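Local coordinates for protein 4-hydroxyphenylpyruvate dioxygenase (Pseudomonas putida, PDB 5HMQ) that catalyses the metal-dependent dehydration of 3-dehydroshikimate to protocatechuate, a step in quinate and shikimate breakdown, and works as a homodimer, at residues Glu18-Ile23 with Arg46-Met51; Ile33-Leu38 with Phe87-Glu92; His354-Ala359 with Ala405-Leu410. One frame throughout, in Å; residues are numbered along the deposited sequence.

Contact 1. Residues Glu18-Ile23 with Arg46-Met51; sequences EKLEAI and RQVRQM
L20 lays its CD1 methyl against M51, a selenomethionine, and near the flank of V48. The contact joins two outer helices of the TIM barrel, 16-25 and 45-55. Strand 30-34 comes between these helices in the chain and lies beneath both of them. The backbones keep their distance, with 7.7 Å from L20 CA to M51 CA as the nearest pair. Side chains make the whole contact, and no hydrogen bond crosses it. L20 points toward helix 45-55. Its CG stands anti to the carbonyl carbon and beside the backbone N (chi1 -62°), and the chain then runs on extended to CD1. M51 also points across. Its chain is straight as far as SE and then bends at chi3 (-69°), which turns CE back toward L20. The two side chains cross at about a right angle. L20 CD1 touches M51 CE at 3.7 Å and lies 4.1 Å from M51 CB. L20 also rests on V31 of strand 30-34 and on C52 and L55 of helix 45-55, and V48 touches I33. The result is a small apolar seam between two helices and the barrel wall, away from the metal sites. V48 is more loosely placed than M51: the longer of the two contacts runs from L20 CD1 to V48 CG1, at 4.3 Å.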
loop_
_atom_site.group_PDB
_atom_site.type_symbol
_atom_site.label_atom_id
_atom_site.label_comp_id
_atom_site.label_asym_id
_atom_site.label_seq_id
_atom_site.Cartn_x
_atom_site.Cartn_y
_atom_site.Cartn_z
ATOM N N GLU C 18 -12.724 -8.399 11.598
ATOM C CA GLU C 18 -11.489 -8.706 10.883
ATOM C C GLU C 18 -10.268 -8.380 11.732
ATOM O O GLU C 18 -9.293 -9.143 11.752
ATOM C CB GLU C 18 -11.449 -7.937 9.562
ATOM C CG GLU C 18 -12.310 -8.544 8.464
ATOM C CD GLU C 18 -12.600 -7.568 7.337
ATOM O OE1 GLU C 18 -12.108 -6.421 7.397
ATOM O OE2 GLU C 18 -13.322 -7.949 6.390
ATOM N N LYS C 19 -10.300 -7.248 12.442
ATOM C CA LYS C 19 -9.184 -6.887 13.311
ATOM C C LYS C 19 -9.014 -7.901 14.435
ATOM O O LYS C 19 -7.903 -8.379 14.692
ATOM C CB LYS C 19 -9.388 -5.483 13.882
ATOM C CG LYS C 19 -9.329 -4.366 12.854
ATOM C CD LYS C 19 -9.478 -2.998 13.510
ATOM C CE LYS C 19 -9.466 -1.882 12.474
ATOM N NZ LYS C 19 -9.453 -0.524 13.094
ATOM N N LEU C 20 -10.116 -8.259 15.102
ATOM C CA LEU C 20 -10.022 -9.167 16.242
ATOM C C LEU C 20 -9.520 -10.539 15.817
ATOM O O LEU C 20 -8.733 -11.165 16.539
ATOM C CB LEU C 20 -11.378 -9.293 16.937
ATOM C CG LEU C 20 -11.963 -8.023 17.551
ATOM C CD1 LEU C 20 -13.365 -8.290 18.068
ATOM C CD2 LEU C 20 -11.063 -7.507 18.664
ATOM N N GLU C 21 -9.958 -11.030 14.650
ATOM C CA GLU C 21 -9.447 -12.314 14.176
ATOM C C GLU C 21 -7.970 -12.229 13.827
ATOM O O GLU C 21 -7.203 -13.138 14.155
ATOM C CB GLU C 21 -10.259 -12.822 12.983
ATOM C CG GLU C 21 -11.658 -13.266 13.370
ATOM C CD GLU C 21 -12.526 -13.565 12.150
ATOM O OE1 GLU C 21 -11.984 -13.575 11.028
ATOM O OE2 GLU C 21 -13.718 -13.847 12.327
ATOM N N ALA C 22 -7.549 -11.148 13.170
ATOM C CA ALA C 22 -6.131 -10.985 12.857
ATOM C C ALA C 22 -5.291 -10.872 14.128
ATOM O O ALA C 22 -4.194 -11.438 14.212
ATOM C CB ALA C 22 -5.926 -9.759 11.965
ATOM N N ILE C 23 -5.790 -10.135 15.124
ATOM C CA ILE C 23 -5.059 -9.977 16.379
ATOM C C ILE C 23 -4.862 -11.329 17.054
ATOM O O ILE C 23 -3.764 -11.659 17.517
ATOM C CB ILE C 23 -5.795 -8.986 17.300
ATOM C CG1 ILE C 23 -5.707 -7.566 16.736
ATOM C CG2 ILE C 23 -5.228 -9.034 18.705
ATOM C CD1 ILE C 23 -6.641 -6.582 17.405
ATOM N N ARG C 46 -21.667 -6.374 23.758
ATOM C CA ARG C 46 -21.577 -7.716 24.308
ATOM C C ARG C 46 -21.195 -8.729 23.236
ATOM O O ARG C 46 -20.493 -9.706 23.523
ATOM C CB ARG C 46 -22.901 -8.090 24.959
ATOM C CG ARG C 46 -22.944 -9.513 25.474
ATOM C CD ARG C 46 -24.242 -9.778 26.192
ATOM N NE ARG C 46 -24.117 -10.856 27.137
ATOM C CZ ARG C 46 -24.844 -11.974 27.063
ATOM N NH1 ARG C 46 -25.753 -12.141 26.092
ATOM N NH2 ARG C 46 -24.674 -12.944 27.969
ATOM N N GLN C 47 -21.640 -8.515 21.995
ATOM C CA GLN C 47 -21.184 -9.360 20.897
ATOM C C GLN C 47 -19.686 -9.210 20.668
ATOM O O GLN C 47 -19.026 -10.171 20.260
ATOM C CB GLN C 47 -21.976 -9.040 19.629
ATOM C CG GLN C 47 -23.425 -9.496 19.700
ATOM C CD GLN C 47 -24.233 -9.089 18.485
ATOM O OE1 GLN C 47 -24.420 -7.903 18.217
ATOM N NE2 GLN C 47 -24.720 -10.077 17.743
ATOM N N VAL C 48 -19.132 -8.020 20.912
ATOM C CA VAL C 48 -17.680 -7.866 20.871
ATOM C C VAL C 48 -17.031 -8.704 21.962
ATOM O O VAL C 48 -16.031 -9.394 21.727
ATOM C CB VAL C 48 -17.290 -6.381 20.995
ATOM C CG1 VAL C 48 -15.776 -6.235 21.021
ATOM C CG2 VAL C 48 -17.877 -5.587 19.851
ATOM N N ARG C 49 -17.602 -8.672 23.170
ATOM C CA ARG C 49 -17.094 -9.502 24.259
ATOM C C ARG C 49 -17.133 -10.979 23.889
ATOM O O ARG C 49 -16.209 -11.733 24.215
ATOM C CB ARG C 49 -17.901 -9.245 25.530
ATOM C CG ARG C 49 -17.478 -10.089 26.716
ATOM C CD ARG C 49 -18.330 -9.784 27.935
ATOM N NE ARG C 49 -17.759 -10.361 29.148
ATOM C CZ ARG C 49 -18.243 -10.161 30.370
ATOM N NH1 ARG C 49 -19.313 -9.396 30.543
ATOM N NH2 ARG C 49 -17.657 -10.725 31.417
ATOM N N GLN C 50 -18.197 -11.409 23.210
ATOM C CA GLN C 50 -18.304 -12.812 22.823
ATOM C C GLN C 50 -17.258 -13.179 21.776
ATOM O O GLN C 50 -16.668 -14.265 21.838
ATOM C CB GLN C 50 -19.711 -13.111 22.308
ATOM C CG GLN C 50 -19.975 -14.588 22.086
ATOM C CD GLN C 50 -19.875 -15.390 23.371
ATOM O OE1 GLN C 50 -20.532 -15.078 24.366
ATOM N NE2 GLN C 50 -19.042 -16.427 23.360
HETATM N N MSE C 51 -17.013 -12.294 20.812
HETATM C CA MSE C 51 -16.005 -12.546 19.783
HETATM C C MSE C 51 -14.618 -12.733 20.394
HETATM O O MSE C 51 -13.879 -13.635 20.003
HETATM C CB MSE C 51 -15.972 -11.408 18.758
HETATM C CG MSE C 51 -17.136 -11.403 17.782
HETATM SE SE MSE C 51 -16.858 -10.206 16.258
HETATM C CE MSE C 51 -16.955 -8.493 17.182
#

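Contact 2. Residues Ile33-Leu38 with Phe87-Glu92; sequences IFENDL and FDLMQE
L38 turns its CG beside the backbone N, anti to the carbonyl carbon (chi1 -80°), while L89 takes the other course, with CG anti to N (chi1 -174°). Both side chains then reach toward each other and meet tip to tip. They belong to the TIM barrel. L38 sits on the short helix 35-40, which follows strand 30-34 directly, and L89 sits on the outer helix 76-93. F34 ends the strand and holds the N-cap position, and its carbonyl O accepts the backbone N-H of D37. The helices themselves stay well apart. The nearest CA atoms, of E35 and L89, are 9.9 Å from each other, and no hydrogen bond links the two segments. L38 CD1 is the meeting point. It lies 4.0 Å from L89 CD2 and 4.2 Å from L89 CD1, so it faces the forked end of L89. These apolar tips are backed by further packing. L38 also touches V48, and L89 touches P45 and F62. E35 starts off along the flank, but its extended chain brings the carboxylate end nearer to helix 76-93. There E35 forms a salt bridge through OE2 with K86, one turn before L89. That bond probably keeps the acid beside the leucine, and its charge is probably balanced by the lysine. The side chain of E35 is about 13 Å from the bound magnesium ion, so it is no ligand of the metal. E35 OE2 comes only loosely near L89 CD2, at 4.3 Å.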
loop_
_atom_site.group_PDB
_atom_site.type_symbol
_atom_site.label_atom_id
_atom_site.label_comp_id
_atom_site.label_asym_id
_atom_site.label_seq_id
_atom_site.Cartn_x
_atom_site.Cartn_y
_atom_site.Cartn_z
ATOM N N ILE C 33 -9.674 -1.883 22.779
ATOM C CA ILE C 33 -10.816 -1.521 21.948
ATOM C C ILE C 33 -10.824 -0.004 21.789
ATOM O O ILE C 33 -11.071 0.731 22.747
ATOM C CB ILE C 33 -12.134 -2.029 22.539
ATOM C CG1 ILE C 33 -12.183 -3.556 22.482
ATOM C CG2 ILE C 33 -13.314 -1.441 21.786
ATOM C CD1 ILE C 33 -12.320 -4.112 21.080
ATOM N N PHE C 34 -10.534 0.464 20.579
ATOM C CA PHE C 34 -10.648 1.877 20.252
ATOM C C PHE C 34 -12.121 2.207 20.054
ATOM O O PHE C 34 -12.817 1.520 19.301
ATOM C CB PHE C 34 -9.836 2.184 18.991
ATOM C CG PHE C 34 -9.627 3.651 18.728
ATOM C CD1 PHE C 34 -8.818 4.412 19.555
ATOM C CD2 PHE C 34 -10.212 4.261 17.627
ATOM C CE1 PHE C 34 -8.614 5.759 19.306
ATOM C CE2 PHE C 34 -10.011 5.607 17.369
ATOM C CZ PHE C 34 -9.211 6.357 18.210
ATOM N N GLU C 35 -12.606 3.235 20.757
ATOM C CA GLU C 35 -14.046 3.481 20.807
ATOM C C GLU C 35 -14.628 3.719 19.419
ATOM O O GLU C 35 -15.751 3.285 19.129
ATOM C CB GLU C 35 -14.359 4.674 21.710
ATOM C CG GLU C 35 -15.854 4.931 21.835
ATOM C CD GLU C 35 -16.194 5.997 22.851
ATOM O OE1 GLU C 35 -15.338 6.868 23.108
ATOM O OE2 GLU C 35 -17.323 5.963 23.385
ATOM N N ASN C 36 -13.889 4.413 18.549
ATOM C CA ASN C 36 -14.398 4.689 17.208
ATOM C C ASN C 36 -14.667 3.404 16.437
ATOM O O ASN C 36 -15.561 3.367 15.585
ATOM C CB ASN C 36 -13.421 5.581 16.441
ATOM C CG ASN C 36 -14.083 6.313 15.285
ATOM O OD1 ASN C 36 -15.185 6.845 15.420
ATOM N ND2 ASN C 36 -13.415 6.334 14.137
ATOM N N ASP C 37 -13.903 2.344 16.715
ATOM C CA ASP C 37 -14.148 1.061 16.061
ATOM C C ASP C 37 -15.485 0.464 16.484
ATOM O O ASP C 37 -16.181 -0.148 15.666
ATOM C CB ASP C 37 -13.005 0.093 16.362
ATOM C CG ASP C 37 -11.742 0.424 15.592
ATOM O OD1 ASP C 37 -11.845 0.729 14.387
ATOM O OD2 ASP C 37 -10.648 0.403 16.191
ATOM N N LEU C 38 -15.860 0.626 17.757
ATOM C CA LEU C 38 -17.185 0.194 18.201
ATOM C C LEU C 38 -18.282 0.967 17.487
ATOM O O LEU C 38 -19.338 0.409 17.161
ATOM C CB LEU C 38 -17.333 0.369 19.713
ATOM C CG LEU C 38 -16.731 -0.668 20.655
ATOM C CD1 LEU C 38 -17.151 -0.365 22.086
ATOM C CD2 LEU C 38 -17.161 -2.067 20.255
ATOM N N PHE C 87 -18.339 3.632 31.615
ATOM C CA PHE C 87 -18.355 2.517 32.557
ATOM C C PHE C 87 -19.392 1.474 32.159
ATOM O O PHE C 87 -19.105 0.270 32.154
ATOM C CB PHE C 87 -18.623 3.026 33.975
ATOM C CG PHE C 87 -17.533 3.902 34.526
ATOM C CD1 PHE C 87 -16.241 3.824 34.033
ATOM C CD2 PHE C 87 -17.805 4.804 35.540
ATOM C CE1 PHE C 87 -15.239 4.631 34.544
ATOM C CE2 PHE C 87 -16.809 5.614 36.054
ATOM C CZ PHE C 87 -15.525 5.527 35.555
ATOM N N ASP C 88 -20.609 1.917 31.821
ATOM C CA ASP C 88 -21.627 0.987 31.334
ATOM C C ASP C 88 -21.127 0.211 30.124
ATOM O O ASP C 88 -21.342 -1.002 30.019
ATOM C CB ASP C 88 -22.917 1.732 30.980
ATOM C CG ASP C 88 -23.591 2.354 32.189
ATOM O OD1 ASP C 88 -23.362 1.877 33.321
ATOM O OD2 ASP C 88 -24.363 3.318 32.004
ATOM N N LEU C 89 -20.457 0.900 29.201
ATOM C CA LEU C 89 -19.977 0.256 27.986
ATOM C C LEU C 89 -18.909 -0.786 28.299
ATOM O O LEU C 89 -18.901 -1.874 27.710
ATOM C CB LEU C 89 -19.442 1.321 27.029
ATOM C CG LEU C 89 -19.008 0.921 25.624
ATOM C CD1 LEU C 89 -20.181 0.317 24.894
ATOM C CD2 LEU C 89 -18.498 2.143 24.880
HETATM N N MSE C 90 -18.013 -0.478 29.231
HETATM C CA MSE C 90 -16.920 -1.374 29.592
HETATM C C MSE C 90 -17.415 -2.672 30.221
HETATM O O MSE C 90 -16.869 -3.743 29.960
HETATM C CB MSE C 90 -15.961 -0.671 30.548
HETATM C CG MSE C 90 -15.245 0.504 29.925
HETATM SE SE MSE C 90 -14.581 1.744 31.259
HETATM C CE MSE C 90 -13.302 0.566 32.144
ATOM N N GLN C 91 -18.451 -2.571 31.054
ATOM C CA GLN C 91 -18.999 -3.771 31.676
ATOM C C GLN C 91 -19.695 -4.666 30.658
ATOM O O GLN C 91 -19.717 -5.889 30.828
ATOM C CB GLN C 91 -19.933 -3.390 32.822
ATOM C CG GLN C 91 -19.167 -3.057 34.093
ATOM C CD GLN C 91 -20.040 -2.506 35.202
ATOM O OE1 GLN C 91 -21.163 -2.069 34.964
ATOM N NE2 GLN C 91 -19.520 -2.525 36.424
ATOM N N GLU C 92 -20.249 -4.094 29.587
ATOM C CA GLU C 92 -20.756 -4.947 28.516
ATOM C C GLU C 92 -19.626 -5.538 27.684
ATOM O O GLU C 92 -19.776 -6.634 27.131
ATOM C CB GLU C 92 -21.714 -4.169 27.620
ATOM C CG GLU C 92 -22.941 -3.630 28.326
ATOM C CD GLU C 92 -23.997 -4.707 28.492
ATOM O OE1 GLU C 92 -23.918 -5.732 27.769
ATOM O OE2 GLU C 92 -24.912 -4.529 29.324
#

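Contact 3. Residues His354-Ala359 with Ala405-Leu410; sequences HNFFEA and APDGSL
F356 lies on helix 352-360, whose regular turns are kept by backbone bonds such as E358 N to H354 O, while residues 405-410 form the tight connection between strands 402-404 and 410-414. Both belong to the first vicinal-oxygen-chelate (VOC) module of the HPPD-like domain. The loop is closed at its base by the bond from A405 N to S409 O, as in a beta hairpin. The two backbones come nearest at F356 and G408, 7.4 Å between CA atoms. One side chain spans that gap. F356 points at the loop, with CG anti to its own N (chi1 -154°), and the far end of its ring meets the turn. F356 CE2 lies 3.6 Å from G408 C, which sits at the ring edge. The same F356 CE2 is 3.4 Å from S409 N, and that nitrogen approaches obliquely. With no side chain on G408, the ring comes close to the loop backbone. D407 meets the ring edge too. Its OD2 lies 3.8 Å from F356 CZ, and the carboxylate and ring planes are 87° apart. The loop holds this acid in place from within. D407 OD1 takes a bond of 2.6 Å from S409 OG on its syn side, and a weak one from S409 N. Around the contact, F356 also packs on C365 of the sheet and meets the ring of H360. The second subunit reaches the same loop: its Y40 hydroxyl bonds to G408 O, and its F247 packs on D407. On the serine, CB stands 4.2 Å from F356 CE2.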
loop_
_atom_site.group_PDB
_atom_site.type_symbol
_atom_site.label_atom_id
_atom_site.label_comp_id
_atom_site.label_asym_id
_atom_site.label_seq_id
_atom_site.Cartn_x
_atom_site.Cartn_y
_atom_site.Cartn_z
ATOM N N HIS C 354 11.544 -20.434 -12.183
ATOM C CA HIS C 354 10.745 -20.111 -13.364
ATOM C C HIS C 354 9.496 -19.322 -12.991
ATOM O O HIS C 354 9.136 -18.359 -13.679
ATOM C CB HIS C 354 10.372 -21.390 -14.114
ATOM C CG HIS C 354 9.696 -21.145 -15.427
ATOM N ND1 HIS C 354 8.902 -22.089 -16.043
ATOM C CD2 HIS C 354 9.697 -20.064 -16.244
ATOM C CE1 HIS C 354 8.441 -21.599 -17.181
ATOM N NE2 HIS C 354 8.908 -20.372 -17.327
ATOM N N ASN C 355 8.815 -19.719 -11.915
ATOM C CA ASN C 355 7.683 -18.937 -11.428
ATOM C C ASN C 355 8.110 -17.514 -11.095
ATOM O O ASN C 355 7.431 -16.546 -11.463
ATOM C CB ASN C 355 7.061 -19.614 -10.206
ATOM C CG ASN C 355 6.379 -20.925 -10.546
ATOM O OD1 ASN C 355 6.074 -21.197 -11.707
ATOM N ND2 ASN C 355 6.141 -21.749 -9.532
ATOM N N PHE C 356 9.245 -17.369 -10.407
ATOM C CA PHE C 356 9.733 -16.044 -10.037
ATOM C C PHE C 356 10.061 -15.213 -11.271
ATOM O O PHE C 356 9.780 -14.009 -11.309
ATOM C CB PHE C 356 10.961 -16.180 -9.136
ATOM C CG PHE C 356 11.173 -15.014 -8.215
ATOM C CD1 PHE C 356 11.879 -13.900 -8.639
ATOM C CD2 PHE C 356 10.668 -15.032 -6.927
ATOM C CE1 PHE C 356 12.080 -12.827 -7.793
ATOM C CE2 PHE C 356 10.863 -13.960 -6.077
ATOM C CZ PHE C 356 11.569 -12.857 -6.511
ATOM N N PHE C 357 10.651 -15.840 -12.292
ATOM C CA PHE C 357 10.953 -15.122 -13.526
ATOM C C PHE C 357 9.679 -14.678 -14.233
ATOM O O PHE C 357 9.595 -13.547 -14.723
ATOM C CB PHE C 357 11.807 -15.995 -14.445
ATOM C CG PHE C 357 11.986 -15.428 -15.826
ATOM C CD1 PHE C 357 12.779 -14.312 -16.036
ATOM C CD2 PHE C 357 11.364 -16.017 -16.917
ATOM C CE1 PHE C 357 12.947 -13.788 -17.308
ATOM C CE2 PHE C 357 11.527 -15.501 -18.191
ATOM C CZ PHE C 357 12.320 -14.385 -18.388
ATOM N N GLU C 358 8.677 -15.557 -14.304
ATOM C CA GLU C 358 7.423 -15.180 -14.947
ATOM C C GLU C 358 6.688 -14.111 -14.146
ATOM O O GLU C 358 6.012 -13.254 -14.729
ATOM C CB GLU C 358 6.536 -16.411 -15.133
ATOM C CG GLU C 358 7.088 -17.447 -16.112
ATOM C CD GLU C 358 7.216 -16.924 -17.533
ATOM O OE1 GLU C 358 6.386 -16.084 -17.943
ATOM O OE2 GLU C 358 8.144 -17.364 -18.247
ATOM N N ALA C 359 6.806 -14.149 -12.816
ATOM C CA ALA C 359 6.121 -13.186 -11.960
ATOM C C ALA C 359 6.815 -11.828 -11.920
ATOM O O ALA C 359 6.156 -10.816 -11.657
ATOM C CB ALA C 359 5.990 -13.745 -10.543
ATOM N N ALA C 405 11.787 -14.631 2.381
ATOM C CA ALA C 405 11.780 -13.184 2.524
ATOM C C ALA C 405 10.364 -12.661 2.293
ATOM O O ALA C 405 9.514 -13.389 1.779
ATOM C CB ALA C 405 12.765 -12.564 1.535
ATOM N N PRO C 406 10.066 -11.414 2.696
ATOM C CA PRO C 406 8.669 -10.942 2.618
ATOM C C PRO C 406 8.043 -11.103 1.245
ATOM O O PRO C 406 6.828 -11.319 1.149
ATOM C CB PRO C 406 8.781 -9.465 3.016
ATOM C CG PRO C 406 9.952 -9.433 3.929
ATOM C CD PRO C 406 10.931 -10.426 3.366
ATOM N N ASP C 407 8.832 -11.012 0.178
ATOM C CA ASP C 407 8.313 -11.255 -1.159
ATOM C C ASP C 407 8.395 -12.757 -1.401
ATOM O O ASP C 407 8.209 -13.542 -0.468
ATOM C CB ASP C 407 9.089 -10.443 -2.204
ATOM C CG ASP C 407 10.544 -10.862 -2.317
ATOM O OD1 ASP C 407 11.115 -11.327 -1.311
ATOM O OD2 ASP C 407 11.125 -10.703 -3.411
ATOM N N GLY C 408 8.655 -13.184 -2.625
ATOM C CA GLY C 408 8.745 -14.612 -2.836
ATOM C C GLY C 408 10.139 -15.186 -2.720
ATOM O O GLY C 408 10.294 -16.408 -2.625
ATOM N N SER C 409 11.156 -14.324 -2.686
ATOM C CA SER C 409 12.545 -14.756 -2.666
ATOM C C SER C 409 12.918 -15.481 -1.373
ATOM O O SER C 409 12.277 -15.342 -0.328
ATOM C CB SER C 409 13.473 -13.557 -2.865
ATOM O OG SER C 409 13.269 -12.575 -1.865
ATOM N N LEU C 410 13.993 -16.261 -1.474
ATOM C CA LEU C 410 14.490 -17.140 -0.427
ATOM C C LEU C 410 15.846 -16.660 0.078
ATOM O O LEU C 410 16.590 -15.981 -0.636
ATOM C CB LEU C 410 14.612 -18.579 -0.938
ATOM C CG LEU C 410 13.323 -19.221 -1.451
ATOM C CD1 LEU C 410 13.576 -20.650 -1.907
ATOM C CD2 LEU C 410 12.244 -19.178 -0.375
#

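How the contacts relate
Contacts 1 and 2 lie in the N-terminal TIM barrel, which carries the dehydratase activity. Their centres are about 12 Å apart, and their segments alternate along the chain. They touch directly. K19 forms a salt bridge with D37, and V48 packs on L38. Together they tie the helices around strand 30-34 to helix 76-93. Contact 3 comes later in the chain, in the HPPD-like domain, centre to centre about 34 Å from contact 1 and about 44 Å from contact 2. Within one chain it touches neither. The dimer brings contacts 2 and 3 together: N36 of contact 2 is hydrogen-bonded to N355 of the second subunit, so the barrel of one subunit meets the C-terminal domain of the other.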